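Local structure of angiotensin-converting enzyme (Anopheles gambiae, 6S1Y) at residues Q220-V225 / V594-S599; L366-Q371 / G382-V387; A192-E197 / G444-D449. The protein probably cleaves peptides as a zinc-dependent metallopeptidase of the angiotensin-converting enzyme family, and binds a gamma-linked glutamate dipeptide at its zinc ion. All coordinates share one frame; numbering follows the deposited sequence.

Contact 1. Residues Q220-V225 / V594-S599; sequences QLHAYV and VGWTDS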
loop_
_atom_site.group_PDB
_atom_site.type_symbol
_atom_site.label_atom_id
_atom_site.label_comp_id
_atom_site.label_asym_id
_atom_site.label_seq_id
_atom_site.Cartn_x
_atom_site.Cartn_y
_atom_site.Cartn_z
ATOM N N GLN A 220 -10.500 -20.932 -0.483
ATOM C CA GLN A 220 -11.911 -21.043 -0.818
ATOM C C GLN A 220 -12.356 -19.912 -1.739
ATOM O O GLN A 220 -13.113 -20.139 -2.684
ATOM C CB GLN A 220 -12.752 -21.067 0.462
ATOM C CG GLN A 220 -12.513 -22.307 1.333
ATOM C CD GLN A 220 -12.903 -23.588 0.624
ATOM O OE1 GLN A 220 -13.959 -23.665 0.001
ATOM N NE2 GLN A 220 -12.040 -24.598 0.713
ATOM N N LEU A 221 -11.897 -18.685 -1.499
ATOM C CA LEU A 221 -12.343 -17.553 -2.317
ATOM C C LEU A 221 -11.768 -17.651 -3.716
ATOM O O LEU A 221 -12.488 -17.499 -4.710
ATOM C CB LEU A 221 -11.910 -16.241 -1.673
ATOM C CG LEU A 221 -12.365 -14.973 -2.389
ATOM C CD1 LEU A 221 -13.909 -14.921 -2.494
ATOM C CD2 LEU A 221 -11.845 -13.717 -1.654
ATOM N N HIS A 222 -10.445 -17.866 -3.804
ATOM C CA HIS A 222 -9.795 -18.182 -5.067
ATOM C C HIS A 222 -10.558 -19.237 -5.847
ATOM O O HIS A 222 -10.720 -19.125 -7.066
ATOM C CB HIS A 222 -8.376 -18.669 -4.777
ATOM C CG HIS A 222 -7.645 -19.170 -5.975
ATOM N ND1 HIS A 222 -7.948 -20.368 -6.578
ATOM C CD2 HIS A 222 -6.621 -18.636 -6.678
ATOM C CE1 HIS A 222 -7.157 -20.540 -7.618
ATOM N NE2 HIS A 222 -6.337 -19.507 -7.696
ATOM N N ALA A 223 -11.031 -20.279 -5.168
ATOM C CA ALA A 223 -11.710 -21.365 -5.879
ATOM C C ALA A 223 -13.047 -20.909 -6.449
ATOM O O ALA A 223 -13.440 -21.321 -7.540
ATOM C CB ALA A 223 -11.906 -22.547 -4.941
ATOM N N TYR A 224 -13.770 -20.061 -5.722
ATOM C CA TYR A 224 -15.045 -19.565 -6.239
ATOM C C TYR A 224 -14.830 -18.641 -7.430
ATOM O O TYR A 224 -15.486 -18.780 -8.465
ATOM C CB TYR A 224 -15.817 -18.856 -5.133
ATOM C CG TYR A 224 -17.225 -18.479 -5.557
ATOM C CD1 TYR A 224 -18.245 -19.409 -5.497
ATOM C CD2 TYR A 224 -17.511 -17.219 -6.071
ATOM C CE1 TYR A 224 -19.524 -19.102 -5.911
ATOM C CE2 TYR A 224 -18.814 -16.880 -6.472
ATOM C CZ TYR A 224 -19.812 -17.827 -6.393
ATOM O OH TYR A 224 -21.082 -17.529 -6.790
ATOM N N VAL A 225 -13.887 -17.709 -7.319
ATOM C CA VAL A 225 -13.608 -16.797 -8.431
ATOM C C VAL A 225 -13.228 -17.586 -9.674
ATOM O O VAL A 225 -13.738 -17.332 -10.774
ATOM C CB VAL A 225 -12.502 -15.795 -8.042
ATOM C CG1 VAL A 225 -12.068 -14.944 -9.232
ATOM C CG2 VAL A 225 -12.985 -14.901 -6.910
ATOM N N VAL A 594 -10.686 -26.841 -5.262
ATOM C CA VAL A 594 -9.923 -25.947 -4.400
ATOM C C VAL A 594 -8.435 -26.256 -4.542
ATOM O O VAL A 594 -8.041 -27.427 -4.621
ATOM C CB VAL A 594 -10.399 -26.096 -2.943
ATOM C CG1 VAL A 594 -9.705 -25.101 -2.047
ATOM C CG2 VAL A 594 -11.923 -25.935 -2.879
ATOM N N GLY A 595 -7.605 -25.201 -4.529
ATOM C CA GLY A 595 -6.185 -25.335 -4.731
ATOM C C GLY A 595 -5.812 -25.399 -6.207
ATOM O O GLY A 595 -6.651 -25.331 -7.097
ATOM N N TRP A 596 -4.511 -25.563 -6.458
ATOM C CA TRP A 596 -4.023 -25.494 -7.824
ATOM C C TRP A 596 -2.669 -26.185 -7.991
ATOM O O TRP A 596 -1.789 -26.110 -7.134
ATOM C CB TRP A 596 -3.894 -24.024 -8.268
ATOM C CG TRP A 596 -3.054 -23.209 -7.307
ATOM C CD1 TRP A 596 -1.698 -23.051 -7.332
ATOM C CD2 TRP A 596 -3.519 -22.449 -6.197
ATOM N NE1 TRP A 596 -1.288 -22.224 -6.304
ATOM C CE2 TRP A 596 -2.394 -21.859 -5.589
ATOM C CE3 TRP A 596 -4.783 -22.189 -5.668
ATOM C CZ2 TRP A 596 -2.493 -21.056 -4.474
ATOM C CZ3 TRP A 596 -4.874 -21.393 -4.554
ATOM C CH2 TRP A 596 -3.731 -20.836 -3.970
ATOM N N THR A 597 -2.482 -26.780 -9.154
ATOM C CA THR A 597 -1.152 -27.192 -9.561
ATOM C C THR A 597 -0.244 -25.972 -9.711
ATOM O O THR A 597 -0.697 -24.840 -9.789
ATOM C CB THR A 597 -1.272 -27.986 -10.859
ATOM O OG1 THR A 597 -1.961 -27.213 -11.841
ATOM C CG2 THR A 597 -2.097 -29.227 -10.603
ATOM N N ASP A 598 1.073 -26.227 -9.719
ATOM C CA ASP A 598 2.049 -25.163 -9.937
ATOM C C ASP A 598 1.944 -24.612 -11.346
ATOM O O ASP A 598 1.729 -25.362 -12.302
ATOM C CB ASP A 598 3.491 -25.664 -9.761
ATOM C CG ASP A 598 3.800 -26.180 -8.358
ATOM O OD1 ASP A 598 2.911 -26.175 -7.468
ATOM O OD2 ASP A 598 4.967 -26.604 -8.163
ATOM N N SER A 599 2.156 -23.308 -11.495
ATOM C CA SER A 599 2.148 -22.699 -12.818
ATOM C C SER A 599 3.285 -23.230 -13.686
ATOM O O SER A 599 4.396 -23.452 -13.214
ATOM C CB SER A 599 2.266 -21.184 -12.709
ATOM O OG SER A 599 2.258 -20.612 -14.006
HETATM O O HOH W 1 -8.429 -22.499 -4.612
#
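Ala223, on a helical turn of 220-225, faces Val594 at the start of the extended loop 594-599, their CA atoms 5.1 Å apart, and from there the loop leads away from the helix. The Ala223 methyl meets Val594 CG2 at a CB to CG2 distance of 4.0 Å. Gln220 departs from its backbone away from the loop, but a bend at chi2 (-63°) carries the amide back, and NE2 lies 3.7 Å from Val594 CG1. His222 gives the largest share of the contact on the helix side. With CG anti to the backbone N (chi1 174°), its imidazole reaches out to the indole of Trp596, which puts CE3 over one face, 3.5 Å from His222 CE1. The planes are inclined at 38°, so the pair is neither a parallel stack nor a T-shape. A water joins the same two segments: it accepts from Gly595 N at 2.8 Å and is hydrogen-bonded to His222 ND1 at 2.9 Å. Because His222 NE2 is bonded to Gly468 O, both ring nitrogens have partners, which should restrain the rotation of the imidazole. Gly595 has a positive phi, at which a side chain would crowd the carbonyl O of Val594. On other sides of helix 203-233, Leu221 and Val225 pack on helix 414-429 and Tyr224 on helix 577-590, while the loop runs on toward strand 602-603.

Contact 2. Residues L366-Q371 / G382-V387; sequences LQYQHQ and GFHEAV. With ZN (zinc ion), chain G; KSN ((2~{S})-2-[[(4~{S})-4-azanyl-5-oxidanyl-5-oxidanylidene-pentanoyl]amino]pentanedioic acid), chain H.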
loop_
_atom_site.group_PDB
_atom_site.type_symbol
_atom_site.label_atom_id
_atom_site.label_comp_id
_atom_site.label_asym_id
_atom_site.label_seq_id
_atom_site.Cartn_x
_atom_site.Cartn_y
_atom_site.Cartn_z
ATOM N N LEU A 366 -0.552 15.391 10.150
ATOM C CA LEU A 366 -1.049 16.510 10.942
ATOM C C LEU A 366 -1.046 16.187 12.426
ATOM O O LEU A 366 -0.772 17.069 13.248
ATOM C CB LEU A 366 -2.449 16.913 10.484
ATOM C CG LEU A 366 -2.476 17.480 9.063
ATOM C CD1 LEU A 366 -3.900 17.568 8.544
ATOM C CD2 LEU A 366 -1.803 18.877 8.984
ATOM N N GLN A 367 -1.289 14.925 12.792
ATOM C CA GLN A 367 -1.400 14.575 14.206
ATOM C C GLN A 367 -0.049 14.539 14.913
ATOM O O GLN A 367 0.005 14.724 16.133
ATOM C CB GLN A 367 -2.093 13.220 14.373
ATOM C CG GLN A 367 -3.572 13.245 14.040
ATOM C CD GLN A 367 -4.375 14.055 15.051
ATOM O OE1 GLN A 367 -4.131 13.972 16.251
ATOM N NE2 GLN A 367 -5.334 14.830 14.565
ATOM N N TYR A 368 1.046 14.275 14.205
ATOM C CA TYR A 368 2.337 14.194 14.878
ATOM C C TYR A 368 3.316 15.291 14.453
ATOM O O TYR A 368 4.490 15.233 14.825
ATOM C CB TYR A 368 2.961 12.795 14.694
ATOM C CG TYR A 368 3.324 12.315 13.289
ATOM C CD1 TYR A 368 4.087 13.093 12.420
ATOM C CD2 TYR A 368 2.963 11.031 12.861
ATOM C CE1 TYR A 368 4.441 12.624 11.145
ATOM C CE2 TYR A 368 3.307 10.560 11.595
ATOM C CZ TYR A 368 4.055 11.350 10.747
ATOM O OH TYR A 368 4.403 10.870 9.501
ATOM N N GLN A 369 2.853 16.308 13.727
ATOM C CA GLN A 369 3.760 17.341 13.240
ATOM C C GLN A 369 4.355 18.195 14.356
ATOM O O GLN A 369 5.345 18.892 14.108
ATOM C CB GLN A 369 3.049 18.238 12.234
ATOM C CG GLN A 369 1.895 19.048 12.770
ATOM C CD GLN A 369 1.337 19.981 11.712
ATOM O OE1 GLN A 369 1.923 20.132 10.639
ATOM N NE2 GLN A 369 0.208 20.604 12.001
ATOM N N HIS A 370 3.799 18.143 15.569
ATOM C CA HIS A 370 4.384 18.828 16.715
ATOM C C HIS A 370 5.568 18.081 17.311
ATOM O O HIS A 370 6.210 18.602 18.226
ATOM C CB HIS A 370 3.330 19.010 17.809
ATOM C CG HIS A 370 2.921 17.720 18.442
ATOM N ND1 HIS A 370 1.851 16.974 17.986
ATOM C CD2 HIS A 370 3.472 17.010 19.460
ATOM C CE1 HIS A 370 1.743 15.876 18.718
ATOM N NE2 HIS A 370 2.717 15.870 19.615
ATOM N N GLN A 371 5.854 16.871 16.851
ATOM C CA GLN A 371 6.950 16.095 17.413
ATOM C C GLN A 371 8.283 16.516 16.799
ATOM O O GLN A 371 8.319 17.182 15.764
ATOM C CB GLN A 371 6.723 14.603 17.170
ATOM C CG GLN A 371 5.468 14.027 17.822
ATOM C CD GLN A 371 5.736 13.321 19.151
ATOM O OE1 GLN A 371 6.873 13.158 19.571
ATOM N NE2 GLN A 371 4.671 12.896 19.810
ATOM N N GLY A 382 3.431 -0.051 8.932
ATOM C CA GLY A 382 2.071 -0.512 8.744
ATOM C C GLY A 382 1.036 0.376 9.384
ATOM O O GLY A 382 -0.097 0.465 8.892
ATOM N N PHE A 383 1.377 1.037 10.487
ATOM C CA PHE A 383 0.437 2.003 11.051
ATOM C C PHE A 383 0.085 3.081 10.032
ATOM O O PHE A 383 -1.079 3.467 9.904
ATOM C CB PHE A 383 1.015 2.663 12.298
ATOM C CG PHE A 383 0.899 1.837 13.540
ATOM C CD1 PHE A 383 1.442 0.572 13.599
ATOM C CD2 PHE A 383 0.289 2.361 14.667
ATOM C CE1 PHE A 383 1.355 -0.175 14.743
ATOM C CE2 PHE A 383 0.208 1.629 15.821
ATOM C CZ PHE A 383 0.736 0.352 15.867
ATOM N N HIS A 384 1.076 3.587 9.296
ATOM C CA HIS A 384 0.802 4.657 8.339
ATOM C C HIS A 384 -0.157 4.209 7.248
ATOM O O HIS A 384 -1.058 4.961 6.850
ATOM C CB HIS A 384 2.095 5.136 7.710
ATOM C CG HIS A 384 2.326 6.596 7.890
ATOM N ND1 HIS A 384 1.531 7.548 7.292
ATOM C CD2 HIS A 384 3.242 7.272 8.620
ATOM C CE1 HIS A 384 1.961 8.750 7.626
ATOM N NE2 HIS A 384 2.995 8.610 8.434
ATOM N N GLU A 385 0.029 2.979 6.739
ATOM C CA GLU A 385 -0.842 2.471 5.684
ATOM C C GLU A 385 -2.224 2.109 6.203
ATOM O O GLU A 385 -3.182 2.102 5.432
ATOM C CB GLU A 385 -0.172 1.257 5.027
ATOM C CG GLU A 385 1.240 1.536 4.535
ATOM C CD GLU A 385 1.271 2.682 3.546
ATOM O OE1 GLU A 385 0.230 2.945 2.909
ATOM O OE2 GLU A 385 2.332 3.322 3.435
ATOM N N ALA A 386 -2.356 1.844 7.495
ATOM C CA ALA A 386 -3.633 1.394 8.044
ATOM C C ALA A 386 -4.648 2.515 8.241
ATOM O O ALA A 386 -5.859 2.255 8.207
ATOM C CB ALA A 386 -3.395 0.694 9.384
ATOM N N VAL A 387 -4.197 3.761 8.428
ATOM C CA VAL A 387 -5.087 4.788 8.973
ATOM C C VAL A 387 -6.278 5.032 8.046
ATOM O O VAL A 387 -7.436 4.979 8.470
ATOM C CB VAL A 387 -4.324 6.102 9.227
ATOM C CG1 VAL A 387 -5.318 7.186 9.616
ATOM C CG2 VAL A 387 -3.258 5.908 10.289
HETATM ZN ZN ZN G . -0.112 4.415 1.698
HETATM C C10 KSN H . 5.035 6.281 -1.854
HETATM C C13 KSN H . 0.795 4.829 -0.618
HETATM C C17 KSN H . -0.955 -0.336 -4.229
HETATM C C02 KSN H . -1.651 0.157 -2.954
HETATM C C03 KSN H . -1.025 1.389 -2.284
HETATM C C04 KSN H . -0.139 2.271 -3.149
HETATM C C05 KSN H . -0.609 3.742 -3.296
HETATM C C07 KSN H . 1.419 4.722 -2.031
HETATM C C08 KSN H . 2.524 5.738 -2.289
HETATM C C09 KSN H . 3.779 5.493 -1.431
HETATM N N01 KSN H . -1.696 -0.914 -1.953
HETATM N N06 KSN H . 0.182 4.881 -2.807
HETATM O O11 KSN H . 5.102 6.770 -3.025
HETATM O O12 KSN H . 6.018 6.440 -1.052
HETATM O O14 KSN H . -0.144 5.653 -0.442
HETATM O O15 KSN H . 1.162 4.105 0.327
HETATM O O16 KSN H . -1.619 3.971 -3.892
HETATM O O18 KSN H . -1.300 0.184 -5.324
HETATM O O19 KSN H . -0.069 -1.232 -4.257
#
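Tyr368 and His384 join two helices of a zinc-peptidase site of the HExxH type: helix 349-368, which carries the zinc ligands His357 and His361, and helix 381-395, which supplies the third, Glu385. The two residues share the buried surface equally, and no other pair from these segments touches. The backbones stay well apart, 11.7 Å between the CA atoms of Tyr368 and His384, and the two side chains bridge the gap, the phenol from one side and the imidazole from the other. Tyr368 is the first residue of a type I turn that runs to Gln371; its CG sits between the backbone N and the carbonyl carbon (chi1 63°), and the ring projects toward helix 381-395. The imidazole of His384 meets the hydroxyl at its own edge, donating from NE2 to Tyr368 OH at 2.9 Å with the oxygen almost exactly in the imidazole plane. The rings stand steeply to each other, at 78°, and meet rim to rim, so the contact rests on the polar bond and hardly on ring packing. At the other nitrogen, His384 ND1 is hydrogen-bonded to ND1 of His361, whose NE2 binds the metal. Tyr368 is thereby linked to the zinc shell through a second-shell histidine, an arrangement consistent with fixing the orientation of His361. Next along the helix, Glu385 bends at chi2 (-58°) and brings one carboxylate oxygen to the metal, with OE1 1.9 Å from the zinc ion. The ligand carboxylate binds the zinc ion through O15, at 1.9 Å, and more distantly through O14, at 2.5 Å.

Contact 3. Residues A192-E197 / G444-D449; sequences AVWLNE and GVFRGD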
loop_
_atom_site.group_PDB
_atom_site.type_symbol
_atom_site.label_atom_id
_atom_site.label_comp_id
_atom_site.label_asym_id
_atom_site.label_seq_id
_atom_site.Cartn_x
_atom_site.Cartn_y
_atom_site.Cartn_z
ATOM N N ALA A 192 17.176 -7.310 6.297
ATOM C CA ALA A 192 17.254 -7.030 7.725
ATOM C C ALA A 192 16.961 -5.565 7.982
ATOM O O ALA A 192 16.320 -5.214 8.971
ATOM C CB ALA A 192 18.642 -7.409 8.274
ATOM N N VAL A 193 17.412 -4.693 7.088
ATOM C CA VAL A 193 17.124 -3.272 7.242
ATOM C C VAL A 193 15.621 -3.033 7.266
ATOM O O VAL A 193 15.095 -2.366 8.167
ATOM C CB VAL A 193 17.792 -2.458 6.119
ATOM C CG1 VAL A 193 17.278 -1.004 6.145
ATOM C CG2 VAL A 193 19.300 -2.521 6.257
ATOM N N TRP A 194 14.910 -3.559 6.256
ATOM C CA TRP A 194 13.462 -3.372 6.184
ATOM C C TRP A 194 12.782 -3.980 7.399
ATOM O O TRP A 194 11.937 -3.349 8.038
ATOM C CB TRP A 194 12.904 -3.986 4.895
ATOM C CG TRP A 194 13.081 -3.148 3.644
ATOM C CD1 TRP A 194 13.663 -1.914 3.553
ATOM C CD2 TRP A 194 12.688 -3.502 2.309
ATOM N NE1 TRP A 194 13.634 -1.472 2.254
ATOM C CE2 TRP A 194 13.045 -2.427 1.467
ATOM C CE3 TRP A 194 12.054 -4.617 1.747
ATOM C CZ2 TRP A 194 12.798 -2.438 0.096
ATOM C CZ3 TRP A 194 11.821 -4.630 0.373
ATOM C CH2 TRP A 194 12.197 -3.551 -0.433
ATOM N N LEU A 195 13.155 -5.211 7.749
ATOM C CA LEU A 195 12.507 -5.861 8.889
ATOM C C LEU A 195 12.824 -5.145 10.198
ATOM O O LEU A 195 12.023 -5.187 11.139
ATOM C CB LEU A 195 12.915 -7.334 8.952
ATOM C CG LEU A 195 12.092 -8.219 8.005
ATOM C CD1 LEU A 195 12.791 -9.566 7.767
ATOM C CD2 LEU A 195 10.679 -8.435 8.538
ATOM N N ASN A 196 13.968 -4.461 10.270
ATOM C CA ASN A 196 14.309 -3.737 11.487
ATOM C C ASN A 196 13.266 -2.685 11.853
ATOM O O ASN A 196 13.041 -2.438 13.038
ATOM C CB ASN A 196 15.678 -3.080 11.330
ATOM C CG ASN A 196 16.007 -2.175 12.487
ATOM O OD1 ASN A 196 16.064 -2.619 13.630
ATOM N ND2 ASN A 196 16.218 -0.897 12.199
ATOM N N GLU A 197 12.613 -2.070 10.858
ATOM C CA GLU A 197 11.593 -1.058 11.114
ATOM C C GLU A 197 10.430 -1.565 11.959
ATOM O O GLU A 197 9.664 -0.751 12.468
ATOM C CB GLU A 197 11.045 -0.517 9.788
ATOM C CG GLU A 197 12.075 0.257 8.971
ATOM C CD GLU A 197 12.574 1.502 9.709
ATOM O OE1 GLU A 197 11.756 2.407 9.974
ATOM O OE2 GLU A 197 13.775 1.560 10.042
ATOM N N GLY A 444 14.522 -12.269 -0.590
ATOM C CA GLY A 444 15.326 -13.330 -1.151
ATOM C C GLY A 444 16.403 -12.818 -2.081
ATOM O O GLY A 444 17.523 -13.338 -2.087
ATOM N N VAL A 445 16.083 -11.811 -2.895
ATOM C CA VAL A 445 17.105 -11.183 -3.728
ATOM C C VAL A 445 18.152 -10.520 -2.850
ATOM O O VAL A 445 19.361 -10.696 -3.046
ATOM C CB VAL A 445 16.467 -10.174 -4.700
ATOM C CG1 VAL A 445 17.543 -9.351 -5.428
ATOM C CG2 VAL A 445 15.573 -10.894 -5.711
ATOM N N PHE A 446 17.699 -9.769 -1.845
ATOM C CA PHE A 446 18.610 -9.037 -0.969
ATOM C C PHE A 446 19.545 -9.983 -0.231
ATOM O O PHE A 446 20.723 -9.675 -0.043
ATOM C CB PHE A 446 17.814 -8.218 0.046
ATOM C CG PHE A 446 17.054 -7.057 -0.540
ATOM C CD1 PHE A 446 17.387 -6.523 -1.767
ATOM C CD2 PHE A 446 16.010 -6.487 0.164
ATOM C CE1 PHE A 446 16.696 -5.444 -2.282
ATOM C CE2 PHE A 446 15.311 -5.402 -0.348
ATOM C CZ PHE A 446 15.652 -4.880 -1.565
ATOM N N ARG A 447 19.020 -11.128 0.226
ATOM C CA ARG A 447 19.803 -12.074 1.010
ATOM C C ARG A 447 20.671 -12.989 0.158
ATOM O O ARG A 447 21.491 -13.713 0.722
ATOM C CB ARG A 447 18.893 -12.947 1.868
ATOM C CG ARG A 447 18.260 -12.227 3.036
ATOM C CD ARG A 447 17.059 -13.009 3.527
ATOM N NE ARG A 447 16.509 -12.474 4.770
ATOM C CZ ARG A 447 15.302 -12.772 5.235
ATOM N NH1 ARG A 447 14.503 -13.585 4.543
ATOM N NH2 ARG A 447 14.879 -12.244 6.386
ATOM N N GLY A 448 20.508 -12.982 -1.164
ATOM C CA GLY A 448 21.236 -13.881 -2.038
ATOM C C GLY A 448 20.575 -15.225 -2.286
ATOM O O GLY A 448 21.073 -15.990 -3.115
ATOM N N ASP A 449 19.480 -15.540 -1.582
ATOM C CA ASP A 449 18.758 -16.784 -1.816
ATOM C C ASP A 449 18.215 -16.881 -3.234
ATOM O O ASP A 449 17.996 -17.988 -3.730
ATOM C CB ASP A 449 17.577 -16.916 -0.856
ATOM C CG ASP A 449 17.970 -16.745 0.585
ATOM O OD1 ASP A 449 19.104 -17.137 0.955
ATOM O OD2 ASP A 449 17.136 -16.222 1.357
#
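The rim of the Phe446 ring is directed at the face of Trp194, making the edge-to-face (T-shaped) pair that dominates the meeting of helices 190-196 and 431-447. The planes stand at 76° and the ring of Phe446 lies 5.0 Å, centroid to centroid, from the six-membered ring of Trp194. Phe446 CE2 does most of the touching: it sits above the indole, displaced toward its rim, 3.6 Å from Trp194 CH2, with CZ beside it. Both side chains leave their helices with CG beside the backbone N and anti to the carbonyl carbon. For Trp194 (chi1 -79°) a chi2 near zero turns CD1 to the CA side and points the benzo ring outward, toward helix 431-447, which is why the six-membered ring receives the phenyl edge.

Beside this pair, Leu195 and Arg447 meet at about a right angle. The arginine is extended from CG to NE (chi2 161°), a reach that carries its guanidinium across to helix 190-196, where NH2 lies 3.7 Å from Leu195 CD1. That contact is only van der Waals; the charge of NH2 is answered by a salt bridge to Glu204 OE1. Tyr174 of helix 168-184 touches both Trp194 and Phe446, closing a small aromatic cluster. The arrangement is helix-to-helix packing through a T-shaped aromatic pair, within the largely helical fold of this peptidase.

In the fold
Of the segments in contact, 192-197 on helix 190-196 comes first from the N terminus, followed by 220-225 on the next helix, 203-233, so contacts 3 and 1 begin on consecutive helices. Contact 2 then closes a short loop of ten residues between helices 349-368 and 381-395. Contact 3 closes next, joining helix 190-196 to the end of helix 431-447, and contact 1 last, tying helix 203-233 to the C-terminal loop before strand 602-603. Contacts 1 and 3 therefore cross, while contact 2 is nested inside both. Contact 2 belongs to the zinc site and lies across the chain's centre from contact 1. Contact 3 approaches contact 2 to about 7 Å between nearest atoms without touching it.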